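Local coordinates for VAO-type flavoprotein oxidase VAO615 (Myceliophthora thermophila, PDB 6F72) that binds FAD in a bicovalent manner and is probably an oxidase whose reduced form reacts rapidly with molecular oxygen, its substrate still unidentified, at residues P356-D359 and R360-D364. Residues are numbered along the deposited sequence; the frame is centred on the assembly and turned at random.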
ATOM      1  N   PRO A 356      -1.983  -3.346  22.748  1.00 31.00           N
ATOM      2  CA  PRO A 356      -3.418  -3.111  23.014  1.00 31.52           C
ATOM      3  C   PRO A 356      -3.894  -3.694  24.343  1.00 32.53           C
ATOM      4  O   PRO A 356      -3.556  -4.830  24.680  1.00 32.84           O
ATOM      5  CB  PRO A 356      -4.115  -3.787  21.822  1.00 30.87           C
ATOM      6  CG  PRO A 356      -3.083  -3.784  20.739  1.00 30.14           C
ATOM      7  CD  PRO A 356      -1.786  -4.045  21.460  1.00 30.28           C
ATOM      8  N   GLY A 357      -4.636  -2.899  25.105  1.00 33.29           N
ATOM      9  CA  GLY A 357      -5.164  -3.326  26.403  1.00 34.48           C
ATOM     10  C   GLY A 357      -4.162  -3.406  27.546  1.00 35.29           C
ATOM     11  O   GLY A 357      -4.522  -3.856  28.645  1.00 36.33           O
ATOM     12  N   ALA A 358      -2.920  -2.981  27.302  1.00 34.85           N
ATOM     13  CA  ALA A 358      -1.862  -3.023  28.317  1.00 35.63           C
ATOM     14  C   ALA A 358      -1.762  -1.707  29.072  1.00 36.39           C
ATOM     15  O   ALA A 358      -1.614  -0.660  28.453  1.00 36.14           O
ATOM     16  CB  ALA A 358      -0.515  -3.382  27.690  1.00 34.83           C
ATOM     17  N   ASP A 359      -1.858  -1.757  30.402  1.00 37.65           N
ATOM     18  CA  ASP A 359      -1.555  -0.572  31.211  1.00 38.56           C
ATOM     19  C   ASP A 359      -0.042  -0.455  31.460  1.00 38.68           C
ATOM     20  O   ASP A 359       0.750  -1.231  30.900  1.00 37.98           O
ATOM     21  CB  ASP A 359      -2.411  -0.473  32.496  1.00 39.91           C
ATOM     22  CG  ASP A 359      -2.050  -1.514  33.558  1.00 40.92           C
ATOM     23  OD1 ASP A 359      -0.870  -1.632  33.963  1.00 41.14           O
ATOM     24  OD2 ASP A 359      -2.985  -2.195  34.032  1.00 41.60           O
ATOM     25  N   ARG A 360       0.344   0.512  32.296  1.00 39.53           N
ATOM     26  CA  ARG A 360       1.748   0.837  32.531  1.00 39.56           C
ATOM     27  C   ARG A 360       2.573  -0.313  33.144  1.00 39.79           C
ATOM     28  O   ARG A 360       3.727  -0.530  32.752  1.00 39.22           O
ATOM     29  CB  ARG A 360       1.866   2.130  33.355  1.00 40.66           C
ATOM     30  CG  ARG A 360       3.285   2.653  33.550  1.00 41.07           C
ATOM     31  CD  ARG A 360       4.064   2.758  32.240  1.00 40.21           C
ATOM     32  NE  ARG A 360       5.506   2.809  32.467  1.00 40.46           N
ATOM     33  CZ  ARG A 360       6.197   3.929  32.669  1.00 41.18           C
ATOM     34  NH1 ARG A 360       5.585   5.112  32.673  1.00 41.52           N
ATOM     35  NH2 ARG A 360       7.507   3.863  32.869  1.00 41.40           N
ATOM     36  N   ASP A 361       1.980  -1.048  34.084  1.00 40.37           N
ATOM     37  CA  ASP A 361       2.648  -2.222  34.656  1.00 40.71           C
ATOM     38  C   ASP A 361       2.818  -3.327  33.610  1.00 39.56           C
ATOM     39  O   ASP A 361       3.847  -4.015  33.589  1.00 39.56           O
ATOM     40  CB  ASP A 361       1.897  -2.750  35.882  1.00 42.07           C
ATOM     41  CG  ASP A 361       1.784  -1.721  37.003  1.00 43.39           C
ATOM     42  OD1 ASP A 361       2.689  -0.868  37.172  1.00 43.46           O
ATOM     43  OD2 ASP A 361       0.768  -1.778  37.728  1.00 44.53           O
ATOM     44  N   ALA A 362       1.822  -3.464  32.734  1.00 38.56           N
ATOM     45  CA  ALA A 362       1.839  -4.463  31.665  1.00 37.47           C
ATOM     46  C   ALA A 362       2.847  -4.112  30.560  1.00 36.40           C
ATOM     47  O   ALA A 362       3.577  -4.987  30.090  1.00 35.95           O
ATOM     48  CB  ALA A 362       0.439  -4.672  31.105  1.00 37.10           C
ATOM     49  N   VAL A 363       2.892  -2.835  30.172  1.00 36.04           N
ATOM     50  CA  VAL A 363       3.927  -2.305  29.266  1.00 35.19           C
ATOM     51  C   VAL A 363       5.329  -2.655  29.799  1.00 35.54           C
ATOM     52  O   VAL A 363       6.129  -3.267  29.081  1.00 35.03           O
ATOM     53  CB  VAL A 363       3.753  -0.780  29.025  1.00 35.13           C
ATOM     54  CG1 VAL A 363       4.966  -0.165  28.328  1.00 34.66           C
ATOM     55  CG2 VAL A 363       2.487  -0.509  28.217  1.00 34.47           C
ATOM     56  N   ASP A 364       5.588  -2.304  31.063  1.00 36.37           N
ATOM     57  CA  ASP A 364       6.870  -2.571  31.731  1.00 36.84           C
ATOM     58  C   ASP A 364       7.278  -4.050  31.702  1.00 36.68           C
ATOM     59  O   ASP A 364       8.425  -4.365  31.368  1.00 36.37           O
ATOM     60  CB  ASP A 364       6.860  -2.044  33.173  1.00 38.03           C
ATOM     61  CG  ASP A 364       6.788  -0.521  33.252  1.00 38.27           C
ATOM     62  OD1 ASP A 364       7.155   0.178  32.276  1.00 37.51           O
ATOM     63  OD2 ASP A 364       6.358  -0.022  34.313  1.00 39.26           O
TER
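Asp359 caps the N-terminal end of helix 360-376 with its side chain. Asp359 OD1 accepts from Asp361 N at 2.9 Å; the donor N lies nearly on the line of the C-O bond, but its N-H points partly aside. The bond is bent, with 131° at the hydrogen. A second, weak bond runs from Ala362 N to the same Asp359 OD1 at 3.5 Å. One oxygen therefore serves two amides of the first helical turn. The torsion chi1 of 71° sets CG between the backbone N and the carbonyl carbon, which turns the carboxylate back over the start of the helix. The negative charge there probably suits the positive end of the helix dipole.

Asp359 O accepts from Val363 N at 2.8 Å in an almost straight bond.

This is an N-cap at a strand-turn-helix connection. The turn leads from strand 348-356, in a seven-stranded antiparallel sheet, into helix 360-376. Gly357 has a positive phi, and its backbone hydrogen-bonds with Ile301.

Ala358 CB rests on Ala362 CB at 3.8 Å and more loosely on Val363 CG2. Val363 and Arg360 also touch Pro385, on strand 382-388, which follows the helix in the chain.

Arg360 NE forms a salt bridge with Asp364 OD1 at 3.1 Å, one turn along the helix. Asp364 OD1 lies in the guanidinium plane; NE comes to its syn side, tilted out of the carboxylate plane. A bend at chi2 lets the arginine chain follow the helix toward Asp364. Asp361 OD2 lies 4.1 Å from Asp359 OD1, so two like charges sit close together.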